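Local coordinates for neuraminidase (Bacteroides thetaiotaomicron, PDB 5MUL), which probably hydrolyses rhamnose-containing glycans as a beta-propeller glycoside hydrolase, and holds beta-D-glucuronic acid in a pocket, at residues Leu63-Arg68 against Leu103-Asp108; Asp151-Phe156 against Met170-Leu175; Trp212-Thr217 against Asp225-Arg230; Val294-Ile299 against Asn309-Asp314. All blocks are in the same frame, centred on the assembly; numbering follows the deposited sequence. Where two conformers were deposited one is given.

Contact 1. Residues Leu63-Arg68 against Leu103-Asp108; sequences LVLGKR and LHVSFD
L63 leans across F107 at an oblique angle, its CD1 methyl lying 3.5 Å from F107 CD1, so the ring is met neither squarely on its face nor on its edge. The same methyl also lies at the limit of contact with V105, L63 CD1 and V105 CG1 being 4.5 Å apart. Two residues further along the strand the geometry changes. L65 reaches out end-on, and its CD1 meets the methyl tips of two partners: L103 CD2 at 3.8 Å and V105 CG2 at 4.0 Å. The two leucines reach the opposing strand by different first torsions. In L63, CG stands anti to the backbone N (chi1 -169°), whereas in L65 it stands anti to the carbonyl carbon (chi1 -62°).

No hydrogen bond joins the segments, and their axes approach no nearer than 10.6 Å, running antiparallel at 153°. Contact is therefore made by side-chain ends alone, as expected for two layers rather than two strands of one sheet. Each strand has its own sheet: 62-69 pairs with 51-57 and 76-80, and 103-108 with 92-97 and 116-118. From the other face of 103-108, H104 and S106 touch strand 144-148, which belongs to the following sheet. This buried, apolar facing of successive antiparallel sheets is the way neighbouring blades pack in a beta-propeller.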
# COMPACT_ATOMS: atom_id res chain seq x y z
N LEU A 63 6.59 8.18 18.23
CA LEU A 63 6.83 8.08 16.80
C LEU A 63 8.32 8.34 16.59
O LEU A 63 8.84 9.37 16.98
CB LEU A 63 5.96 9.10 16.06
CG LEU A 63 5.85 8.98 14.54
CD1 LEU A 63 4.62 9.73 14.06
CD2 LEU A 63 7.10 9.51 13.87
N VAL A 64 9.00 7.37 15.98
CA VAL A 64 10.41 7.47 15.63
C VAL A 64 10.56 7.55 14.12
O VAL A 64 9.85 6.84 13.38
CB VAL A 64 11.17 6.22 16.11
CG1 VAL A 64 12.62 6.24 15.67
CG2 VAL A 64 11.08 6.12 17.63
N LEU A 65 11.43 8.45 13.66
CA LEU A 65 11.85 8.55 12.27
C LEU A 65 13.31 8.19 12.20
O LEU A 65 14.10 8.68 13.01
CB LEU A 65 11.62 9.95 11.72
CG LEU A 65 10.18 10.42 11.69
CD1 LEU A 65 10.08 11.88 11.27
CD2 LEU A 65 9.36 9.55 10.75
N GLY A 66 13.68 7.37 11.22
CA GLY A 66 15.06 6.93 11.07
C GLY A 66 15.50 6.94 9.65
O GLY A 66 14.69 6.96 8.74
N LYS A 67 16.81 6.91 9.44
CA LYS A 67 17.36 6.76 8.11
C LYS A 67 18.71 6.10 8.16
O LYS A 67 19.42 6.21 9.16
CB LYS A 67 17.45 8.08 7.36
CG LYS A 67 18.42 9.09 7.94
CD LYS A 67 18.30 10.41 7.20
CE LYS A 67 19.60 11.20 7.17
NZ LYS A 67 19.48 12.31 6.18
N ARG A 68 19.06 5.48 7.05
CA ARG A 68 20.39 4.92 6.84
C ARG A 68 20.82 5.21 5.45
O ARG A 68 20.02 5.38 4.52
CB ARG A 68 20.43 3.41 7.08
CG ARG A 68 19.60 2.59 6.07
CD ARG A 68 19.95 1.12 6.10
NE ARG A 68 19.08 0.35 5.21
CZ ARG A 68 19.31 -0.87 4.77
NH1 ARG A 68 20.48 -1.48 4.99
NH2 ARG A 68 18.39 -1.48 4.03
N LEU A 103 10.93 15.43 4.26
CA LEU A 103 10.12 14.29 4.69
C LEU A 103 8.77 14.83 5.10
O LEU A 103 8.68 15.76 5.89
CB LEU A 103 10.80 13.59 5.87
CG LEU A 103 10.21 12.27 6.31
CD1 LEU A 103 10.32 11.17 5.27
CD2 LEU A 103 10.93 11.89 7.60
N HIS A 104 7.70 14.26 4.55
CA HIS A 104 6.31 14.56 4.91
C HIS A 104 5.80 13.36 5.68
O HIS A 104 6.02 12.21 5.29
CB HIS A 104 5.51 14.72 3.63
CG HIS A 104 5.83 15.97 2.89
ND1 HIS A 104 6.97 16.19 2.13
CD2 HIS A 104 5.06 17.06 2.74
CE1 HIS A 104 6.87 17.39 1.58
NE2 HIS A 104 5.72 17.93 1.93
N VAL A 105 5.12 13.61 6.80
CA VAL A 105 4.72 12.58 7.74
C VAL A 105 3.28 12.82 8.14
O VAL A 105 2.89 13.95 8.47
CB VAL A 105 5.62 12.58 9.00
CG1 VAL A 105 5.18 11.51 9.98
CG2 VAL A 105 7.08 12.40 8.62
N SER A 106 2.47 11.76 8.12
CA SER A 106 1.11 11.82 8.63
C SER A 106 0.84 10.57 9.43
O SER A 106 1.29 9.49 9.10
CB SER A 106 0.10 11.95 7.48
OG SER A 106 -1.22 12.07 7.98
N PHE A 107 0.11 10.71 10.52
CA PHE A 107 -0.21 9.59 11.38
C PHE A 107 -1.64 9.69 11.87
O PHE A 107 -2.19 10.77 11.99
CB PHE A 107 0.79 9.46 12.57
CG PHE A 107 0.97 10.70 13.39
CD1 PHE A 107 1.93 11.65 13.04
CD2 PHE A 107 0.20 10.91 14.53
CE1 PHE A 107 2.12 12.80 13.82
CE2 PHE A 107 0.38 12.06 15.31
CZ PHE A 107 1.35 12.99 14.95
N ASP A 108 -2.21 8.53 12.12
CA ASP A 108 -3.62 8.36 12.49
C ASP A 108 -3.59 7.58 13.79
O ASP A 108 -3.19 6.40 13.82
CB ASP A 108 -4.32 7.61 11.33
CG ASP A 108 -5.65 7.00 11.67
OD1 ASP A 108 -6.24 7.31 12.73
OD2 ASP A 108 -6.09 6.15 10.85

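Contact 2. Residues Asp151-Phe156 against Met170-Leu175; sequences DGDLLF and MNRYSL. With BDP (beta-D-glucopyranuronic acid), chain B.
R172 and D153 meet through their flat ends. The carboxylate oxygen D153 OD2 sits at the edge of the R172 guanidinium, in its plane, and takes both R172 NH2 (2.6 Å) and R172 NE (3.0 Å) in a side-on salt bridge; the two planes are 55° apart. R172 is extended, with CG anti to the backbone N (chi1 170°). The other oxygen, D153 OD1, accepts L175 N at 2.8 Å from above the carboxylate plane. An alanine at D153 is likely to leave R172 without this charge mate and L175 N without its acceptor. At the edge of the F156 ring, N171 ND2 lies 4.2 Å from F156 CD2, with ring and amide planes 25° apart, while N171 OD1 is bound by R182.

Backbone pairing is antiparallel: L154 with Y173 and F156 with N171 are hydrogen-bonded pairs, and L155 with R172 is a non-hydrogen-bonded one. Before the strand, G152 N donates to BDP O6B (3.0 Å) and D151 N more weakly to BDP O6A (3.3 Å); E389, K392 and D203 also bind the sugar. G152 has a backbone conformation suited to glycine, and its O lies 3.6 Å from L175 CD2.

The hairpin 154-160/167-174 lies between strands 144-148 and 179-184 of its sheet. Its face bearing L154, F156 and Y173 rests on strand 103-108, where H104 meets Y173 edge to face.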
# COMPACT_ATOMS: atom_id res chain seq x y z
N ASP A 151 8.24 14.71 -11.08
CA ASP A 151 8.99 15.95 -10.83
C ASP A 151 8.95 16.45 -9.40
O ASP A 151 9.04 17.65 -9.14
CB ASP A 151 8.58 17.06 -11.83
CG ASP A 151 8.97 16.74 -13.27
OD1 ASP A 151 9.88 15.93 -13.49
OD2 ASP A 151 8.32 17.29 -14.16
N GLY A 152 8.83 15.51 -8.46
CA GLY A 152 9.02 15.86 -7.06
C GLY A 152 7.80 16.26 -6.26
O GLY A 152 7.89 16.48 -5.07
N ASP A 153 6.66 16.31 -6.93
CA ASP A 153 5.38 16.57 -6.26
C ASP A 153 4.94 15.34 -5.46
O ASP A 153 5.50 14.26 -5.63
CB ASP A 153 4.30 16.90 -7.30
CG ASP A 153 4.41 18.30 -7.90
OD1 ASP A 153 5.32 19.06 -7.51
OD2 ASP A 153 3.57 18.56 -8.79
N LEU A 154 3.96 15.51 -4.57
CA LEU A 154 3.37 14.38 -3.80
C LEU A 154 1.86 14.33 -3.97
O LEU A 154 1.21 15.38 -4.17
CB LEU A 154 3.64 14.50 -2.31
CG LEU A 154 5.10 14.53 -1.86
CD1 LEU A 154 5.17 14.65 -0.35
CD2 LEU A 154 5.85 13.32 -2.31
N LEU A 155 1.32 13.12 -3.88
CA LEU A 155 -0.12 12.89 -3.74
C LEU A 155 -0.37 12.48 -2.30
O LEU A 155 0.46 11.81 -1.68
CB LEU A 155 -0.53 11.74 -4.67
CG LEU A 155 -2.04 11.67 -5.02
CD1 LEU A 155 -2.42 12.82 -5.95
CD2 LEU A 155 -2.36 10.32 -5.63
N PHE A 156 -1.53 12.85 -1.76
CA PHE A 156 -1.97 12.39 -0.45
C PHE A 156 -3.39 11.91 -0.57
O PHE A 156 -4.21 12.62 -1.17
CB PHE A 156 -1.89 13.52 0.58
CG PHE A 156 -2.25 13.12 2.00
CD1 PHE A 156 -1.40 12.30 2.74
CD2 PHE A 156 -3.39 13.60 2.59
CE1 PHE A 156 -1.68 11.99 4.05
CE2 PHE A 156 -3.67 13.29 3.91
CZ PHE A 156 -2.83 12.50 4.63
N MET A 170 -8.43 13.28 -2.00
CA MET A 170 -7.13 13.26 -2.65
C MET A 170 -6.59 14.67 -2.82
O MET A 170 -7.32 15.55 -3.35
CB MET A 170 -7.27 12.59 -4.02
CG MET A 170 -6.01 12.49 -4.83
SD MET A 170 -6.24 11.71 -6.43
CE MET A 170 -6.45 10.00 -5.96
N ASN A 171 -5.37 14.90 -2.36
CA ASN A 171 -4.69 16.19 -2.45
C ASN A 171 -3.39 16.02 -3.21
O ASN A 171 -2.85 14.92 -3.29
CB ASN A 171 -4.31 16.75 -1.07
CG ASN A 171 -5.48 17.04 -0.18
OD1 ASN A 171 -6.57 17.32 -0.67
ND2 ASN A 171 -5.26 17.01 1.12
N ARG A 172 -2.85 17.14 -3.70
CA ARG A 172 -1.53 17.17 -4.35
C ARG A 172 -0.69 18.27 -3.74
O ARG A 172 -1.16 19.39 -3.54
CB ARG A 172 -1.65 17.41 -5.86
CG ARG A 172 -0.33 17.68 -6.59
CD ARG A 172 -0.59 17.92 -8.07
NE ARG A 172 0.63 18.22 -8.81
CZ ARG A 172 0.64 18.56 -10.11
NH1 ARG A 172 -0.49 18.64 -10.81
NH2 ARG A 172 1.80 18.81 -10.71
N TYR A 173 0.57 17.97 -3.48
CA TYR A 173 1.58 18.95 -3.06
C TYR A 173 2.40 19.35 -4.27
O TYR A 173 3.07 18.53 -4.88
CB TYR A 173 2.49 18.34 -2.01
CG TYR A 173 3.56 19.25 -1.47
CD1 TYR A 173 3.21 20.31 -0.66
CD2 TYR A 173 4.89 19.02 -1.73
CE1 TYR A 173 4.17 21.17 -0.14
CE2 TYR A 173 5.87 19.86 -1.21
CZ TYR A 173 5.49 20.94 -0.42
OH TYR A 173 6.46 21.79 0.10
N SER A 174 2.31 20.64 -4.61
CA SER A 174 3.07 21.19 -5.73
C SER A 174 4.36 21.74 -5.21
O SER A 174 4.37 22.64 -4.37
CB SER A 174 2.28 22.30 -6.42
OG SER A 174 3.15 23.00 -7.31
N LEU A 175 5.46 21.20 -5.72
CA LEU A 175 6.77 21.60 -5.27
C LEU A 175 7.08 23.04 -5.70
O LEU A 175 7.76 23.76 -4.97
CB LEU A 175 7.81 20.58 -5.77
CG LEU A 175 9.15 20.45 -5.11
CD1 LEU A 175 8.98 20.11 -3.63
CD2 LEU A 175 9.95 19.38 -5.85
C1 BDP B . 6.78 9.37 -10.06
C2 BDP B . 7.45 8.03 -9.81
C3 BDP B . 8.42 8.18 -8.64
C4 BDP B . 9.36 9.38 -8.87
C5 BDP B . 8.56 10.64 -9.12
C6 BDP B . 9.45 11.84 -9.34
O2 BDP B . 6.49 7.01 -9.47
O3 BDP B . 9.14 6.97 -8.46
O4 BDP B . 10.18 9.56 -7.72
O5 BDP B . 7.78 10.40 -10.28
O6A BDP B . 10.01 11.96 -10.46
O1 BDP B . 5.97 9.27 -11.23
O6B BDP B . 9.60 12.66 -8.41

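Contact 3. Residues Trp212-Thr217 against Asp225-Arg230; sequences WVWRET and DLCYAR
C227 is set beneath W212, its CB 3.5 Å from the centroid of the indole six-membered ring and 17° off the ring normal, a CH-pi contact over the face. The sulfur goes on to the second indole: C227 SG lies 3.6 Å from W214 NE1, and it is oblique to the five-membered rings of both tryptophans. W212 in turn carries its NE1 over one face of W214, toward that ring's rim. Its CG is wedged between the backbone N and the carbonyl carbon (chi1 69°), which lays the indole across the opposing strand until W212 CZ3 comes 4.2 Å from A229 CB. An alanine at W212 would probably open a gap over C227 and rob the W214 face of its cover.

Outside this aromatic centre the backbones pair antiparallel, W212 N donating to C227 O (3.1 Å) and C227 N to W212 O (2.9 Å). Next to them, D225 O is buried without a hydrogen-bond partner, though V213 CA approaches it at 3.3 Å in a CA-H...O contact. At the polar border, W214 NE1 binds Y257 OH, and D225 OD1 takes the backbone N of I261.

These are the two central strands, 208-215 and 223-231, of a four-stranded antiparallel propeller blade. Directly beyond R230 the chain enters an S-x-D-x-G-x-x-W sequence, the Asp-box signature of BNR repeats.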
# COMPACT_ATOMS: atom_id res chain seq x y z
N TRP A 212 -10.18 -0.87 -6.02
CA TRP A 212 -10.96 -0.96 -4.80
C TRP A 212 -11.93 -2.11 -4.82
O TRP A 212 -12.27 -2.64 -5.87
CB TRP A 212 -11.68 0.35 -4.51
CG TRP A 212 -12.80 0.71 -5.43
CD1 TRP A 212 -14.17 0.55 -5.20
CD2 TRP A 212 -12.70 1.37 -6.70
NE1 TRP A 212 -14.87 1.06 -6.24
CE2 TRP A 212 -14.02 1.57 -7.18
CE3 TRP A 212 -11.62 1.80 -7.49
CZ2 TRP A 212 -14.27 2.18 -8.42
CZ3 TRP A 212 -11.88 2.43 -8.70
CH2 TRP A 212 -13.20 2.58 -9.18
N VAL A 213 -12.40 -2.44 -3.63
CA VAL A 213 -13.52 -3.35 -3.45
C VAL A 213 -14.66 -2.57 -2.82
O VAL A 213 -14.46 -1.57 -2.16
CB VAL A 213 -13.18 -4.58 -2.57
CG1 VAL A 213 -11.91 -5.29 -3.05
CG2 VAL A 213 -13.08 -4.24 -1.11
N TRP A 214 -15.90 -3.03 -3.05
CA TRP A 214 -17.09 -2.48 -2.38
C TRP A 214 -17.40 -3.30 -1.14
O TRP A 214 -17.13 -4.47 -1.08
CB TRP A 214 -18.28 -2.59 -3.32
CG TRP A 214 -18.24 -1.82 -4.60
CD1 TRP A 214 -18.28 -2.33 -5.86
CD2 TRP A 214 -18.21 -0.39 -4.76
NE1 TRP A 214 -18.26 -1.33 -6.78
CE2 TRP A 214 -18.21 -0.13 -6.14
CE3 TRP A 214 -18.16 0.69 -3.87
CZ2 TRP A 214 -18.21 1.18 -6.67
CZ3 TRP A 214 -18.16 1.99 -4.39
CH2 TRP A 214 -18.18 2.21 -5.80
N ARG A 215 -18.03 -2.65 -0.16
CA ARG A 215 -18.57 -3.36 1.02
C ARG A 215 -19.94 -2.80 1.35
O ARG A 215 -20.13 -1.60 1.51
CB ARG A 215 -17.67 -3.31 2.26
CG ARG A 215 -18.15 -4.29 3.35
CD ARG A 215 -17.51 -4.05 4.71
NE ARG A 215 -16.16 -4.59 4.80
CZ ARG A 215 -15.58 -4.91 5.94
NH1 ARG A 215 -16.23 -4.77 7.09
NH2 ARG A 215 -14.35 -5.41 5.94
N GLU A 216 -20.92 -3.71 1.38
CA GLU A 216 -22.33 -3.28 1.52
C GLU A 216 -22.73 -2.92 2.94
O GLU A 216 -23.47 -1.96 3.17
CB GLU A 216 -23.28 -4.37 1.01
CG GLU A 216 -23.22 -4.62 -0.48
CD GLU A 216 -23.43 -3.36 -1.30
OE1 GLU A 216 -24.40 -2.60 -1.04
OE2 GLU A 216 -22.63 -3.10 -2.19
N THR A 217 -22.26 -3.67 3.92
CA THR A 217 -22.64 -3.46 5.31
C THR A 217 -21.42 -3.47 6.22
O THR A 217 -20.29 -3.58 5.75
CB THR A 217 -23.63 -4.56 5.81
OG1 THR A 217 -22.92 -5.79 6.06
CG2 THR A 217 -24.73 -4.80 4.80
N ASP A 225 -16.34 -7.58 -5.43
CA ASP A 225 -15.80 -7.02 -6.67
C ASP A 225 -14.46 -6.32 -6.54
O ASP A 225 -14.04 -5.97 -5.45
CB ASP A 225 -16.82 -6.09 -7.33
CG ASP A 225 -18.14 -6.81 -7.68
OD1 ASP A 225 -18.07 -7.93 -8.19
OD2 ASP A 225 -19.19 -6.25 -7.37
N LEU A 226 -13.81 -6.16 -7.68
CA LEU A 226 -12.58 -5.42 -7.76
C LEU A 226 -12.70 -4.46 -8.96
O LEU A 226 -12.92 -4.92 -10.08
CB LEU A 226 -11.44 -6.42 -7.89
CG LEU A 226 -10.03 -5.87 -7.95
CD1 LEU A 226 -9.67 -5.09 -6.69
CD2 LEU A 226 -9.03 -7.00 -8.20
N CYS A 227 -12.57 -3.17 -8.69
CA CYS A 227 -12.74 -2.12 -9.66
C CYS A 227 -11.46 -1.33 -9.88
O CYS A 227 -10.56 -1.40 -9.02
CB CYS A 227 -13.85 -1.19 -9.18
SG CYS A 227 -15.48 -1.97 -9.05
N TYR A 228 -11.39 -0.61 -10.99
CA TYR A 228 -10.14 0.03 -11.40
C TYR A 228 -10.39 1.37 -12.05
O TYR A 228 -11.39 1.55 -12.76
CB TYR A 228 -9.42 -0.88 -12.37
CG TYR A 228 -8.14 -0.32 -12.92
CD1 TYR A 228 -6.95 -0.33 -12.18
CD2 TYR A 228 -8.09 0.23 -14.19
CE1 TYR A 228 -5.78 0.18 -12.70
CE2 TYR A 228 -6.92 0.75 -14.70
CZ TYR A 228 -5.74 0.71 -13.98
OH TYR A 228 -4.60 1.24 -14.52
N ALA A 229 -9.45 2.30 -11.85
CA ALA A 229 -9.35 3.54 -12.57
C ALA A 229 -7.90 4.00 -12.62
O ALA A 229 -7.10 3.63 -11.74
CB ALA A 229 -10.20 4.62 -11.91
N ARG A 230 -7.56 4.83 -13.59
CA ARG A 230 -6.23 5.44 -13.63
C ARG A 230 -6.29 6.87 -14.10
O ARG A 230 -7.23 7.27 -14.81
CB ARG A 230 -5.30 4.66 -14.56
CG ARG A 230 -5.67 4.83 -16.03
CD ARG A 230 -4.67 4.22 -16.97
NE ARG A 230 -4.63 2.79 -16.82
CZ ARG A 230 -4.57 1.93 -17.83
NH1 ARG A 230 -4.54 2.34 -19.09
NH2 ARG A 230 -4.53 0.64 -17.53

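Contact 4. Residues Val294-Ile299 against Asn309-Asp314; sequences VPQYRI and NRQVTD
Q296 and Q311 lay their side chains over each other, the two amide planes stacked only 6° apart and Q296 CD 3.8 Å from Q311 CD. A second cluster is apolar and centres on V312: V312 CB lies 4.0 Å from Y297 CB, while V312 CG2 lies 4.0 Å from I299 CG2. With CG1 anti to the backbone N (chi1 177°), V312 CG2 is left to lie over the first strand, 3.7 Å from R298 C. Y297 meets T313 at its ring edge, where T313 OG1 lies near the ring plane, 4.0 Å from Y297 CD2.

Behind these side chains, three backbone hydrogen bonds fix the spacing. I299 and R310 exchange a pair, I299 N to R310 O and R310 N to I299 O, both 3.0 Å. The third runs from V312 N to Y297 O, at 2.9 Å.

The next shell holds the ends in place. Q296 OE1 accepts from R315 N, Y297 OH is hydrogen-bonded to A332 O, and R310 binds the carbonyls of V364 and G367. R298 NH2 is hydrogen-bonded to S289 OG and W287 O, and R298 also makes a cation-pi contact with W287, in the strand beside its own.

Strand 307-311 is the outermost strand of its sheet in this chain, hairpinned to 296-302. With V312 touching Y345 and A359 of the next sheet, the arrangement is that of a propeller blade's outer hairpin, partly packed against its neighbour and partly at the surface.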
# COMPACT_ATOMS: atom_id res chain seq x y z
N VAL A 294 -11.59 -23.31 0.10
CA VAL A 294 -10.24 -22.80 0.40
C VAL A 294 -9.99 -21.47 -0.32
O VAL A 294 -9.86 -21.44 -1.54
CB VAL A 294 -9.16 -23.83 0.01
CG1 VAL A 294 -7.79 -23.36 0.44
CG2 VAL A 294 -9.46 -25.19 0.65
N PRO A 295 -9.91 -20.37 0.44
CA PRO A 295 -9.45 -19.12 -0.21
C PRO A 295 -8.02 -19.24 -0.75
O PRO A 295 -7.19 -19.94 -0.14
CB PRO A 295 -9.52 -18.10 0.93
CG PRO A 295 -10.36 -18.73 1.99
CD PRO A 295 -10.10 -20.19 1.88
N GLN A 296 -7.78 -18.61 -1.90
CA GLN A 296 -6.47 -18.66 -2.58
C GLN A 296 -5.99 -17.25 -2.89
O GLN A 296 -6.79 -16.38 -3.20
CB GLN A 296 -6.57 -19.41 -3.88
CG GLN A 296 -7.09 -20.86 -3.73
CD GLN A 296 -6.07 -21.82 -3.13
OE1 GLN A 296 -4.87 -21.52 -2.96
NE2 GLN A 296 -6.56 -23.03 -2.82
N TYR A 297 -4.69 -17.06 -2.79
CA TYR A 297 -4.07 -15.83 -3.27
C TYR A 297 -4.23 -15.70 -4.75
O TYR A 297 -4.17 -16.69 -5.49
CB TYR A 297 -2.59 -15.82 -2.90
CG TYR A 297 -2.29 -15.47 -1.48
CD1 TYR A 297 -2.44 -14.15 -1.03
CD2 TYR A 297 -1.82 -16.40 -0.57
CE1 TYR A 297 -2.13 -13.80 0.25
CE2 TYR A 297 -1.50 -16.05 0.72
CZ TYR A 297 -1.65 -14.75 1.14
OH TYR A 297 -1.29 -14.39 2.41
N ARG A 298 -4.43 -14.47 -5.20
CA ARG A 298 -4.68 -14.19 -6.59
C ARG A 298 -3.84 -13.00 -7.05
O ARG A 298 -3.51 -12.11 -6.25
CB ARG A 298 -6.15 -13.76 -6.82
CG ARG A 298 -7.22 -14.59 -6.12
CD ARG A 298 -7.52 -15.84 -6.88
NE ARG A 298 -8.45 -16.69 -6.15
CZ ARG A 298 -9.24 -17.60 -6.71
NH1 ARG A 298 -9.28 -17.74 -8.03
NH2 ARG A 298 -10.03 -18.34 -5.94
N ILE A 299 -3.57 -12.98 -8.34
CA ILE A 299 -3.02 -11.84 -9.03
C ILE A 299 -4.02 -11.48 -10.13
O ILE A 299 -4.49 -12.38 -10.86
CB ILE A 299 -1.58 -12.13 -9.54
CG1 ILE A 299 -0.97 -10.89 -10.16
CG2 ILE A 299 -1.52 -13.33 -10.49
CD1 ILE A 299 -0.53 -9.88 -9.14
N ASN A 309 -7.04 -13.14 -14.30
CA ASN A 309 -6.70 -13.47 -12.94
C ASN A 309 -6.16 -14.88 -12.83
O ASN A 309 -6.51 -15.77 -13.59
CB ASN A 309 -7.83 -13.19 -11.97
CG ASN A 309 -9.12 -13.92 -12.33
OD1 ASN A 309 -9.42 -14.96 -11.75
ND2 ASN A 309 -9.91 -13.33 -13.24
N ARG A 310 -5.26 -15.06 -11.88
CA ARG A 310 -4.53 -16.29 -11.73
C ARG A 310 -4.34 -16.59 -10.25
O ARG A 310 -4.05 -15.69 -9.44
CB ARG A 310 -3.20 -16.13 -12.44
CG ARG A 310 -2.45 -17.38 -12.60
CD ARG A 310 -1.27 -17.26 -13.53
NE ARG A 310 -0.52 -18.46 -13.30
CZ ARG A 310 0.76 -18.65 -13.56
NH1 ARG A 310 1.53 -17.71 -14.10
NH2 ARG A 310 1.27 -19.84 -13.26
N GLN A 311 -4.50 -17.84 -9.88
CA GLN A 311 -4.25 -18.32 -8.54
C GLN A 311 -2.72 -18.40 -8.33
O GLN A 311 -1.98 -18.81 -9.23
CB GLN A 311 -4.91 -19.70 -8.40
CG GLN A 311 -5.03 -20.22 -7.00
CD GLN A 311 -5.83 -21.53 -6.92
OE1 GLN A 311 -5.30 -22.55 -6.46
NE2 GLN A 311 -7.11 -21.48 -7.33
N VAL A 312 -2.24 -18.02 -7.16
CA VAL A 312 -0.79 -17.89 -6.94
C VAL A 312 -0.17 -19.06 -6.21
O VAL A 312 0.96 -19.44 -6.53
CB VAL A 312 -0.51 -16.55 -6.21
CG1 VAL A 312 0.97 -16.38 -5.88
CG2 VAL A 312 -1.00 -15.38 -7.05
N THR A 313 -0.84 -19.55 -5.19
CA THR A 313 -0.35 -20.71 -4.48
C THR A 313 -1.46 -21.79 -4.48
O THR A 313 -2.54 -21.62 -5.06
CB THR A 313 0.17 -20.31 -3.08
OG1 THR A 313 -0.92 -19.99 -2.21
CG2 THR A 313 1.12 -19.10 -3.13
N ASP A 314 -1.16 -22.91 -3.85
CA ASP A 314 -2.01 -24.08 -3.86
C ASP A 314 -2.31 -24.40 -2.40
O ASP A 314 -1.73 -25.31 -1.80
CB ASP A 314 -1.25 -25.22 -4.57
CG ASP A 314 -2.03 -26.51 -4.61
OD1 ASP A 314 -3.27 -26.47 -4.74
OD2 ASP A 314 -1.38 -27.58 -4.52

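Contact 1 bridges two successive sheets; contacts 2 to 4 each lie within one later along the chain. Contacts 1 and 2 have centres about 17 Å apart and touch directly: H104 ND1 lies 3.4 Å from L154 CD1, and S106 OG 3.7 Å from F156 CZ. Contact 2 alone bonds to the glucuronate. The side chain of L103 in contact 1 and that of Y228 in contact 3 each stay about 13 Å from it, although Y228 is about 7 Å from the sugar-binding D203. Contact 4 lies away from the pocket; its centre is about 34 Å from that of contact 1, across the chain's centre, and about 19 Å from that of contact 3.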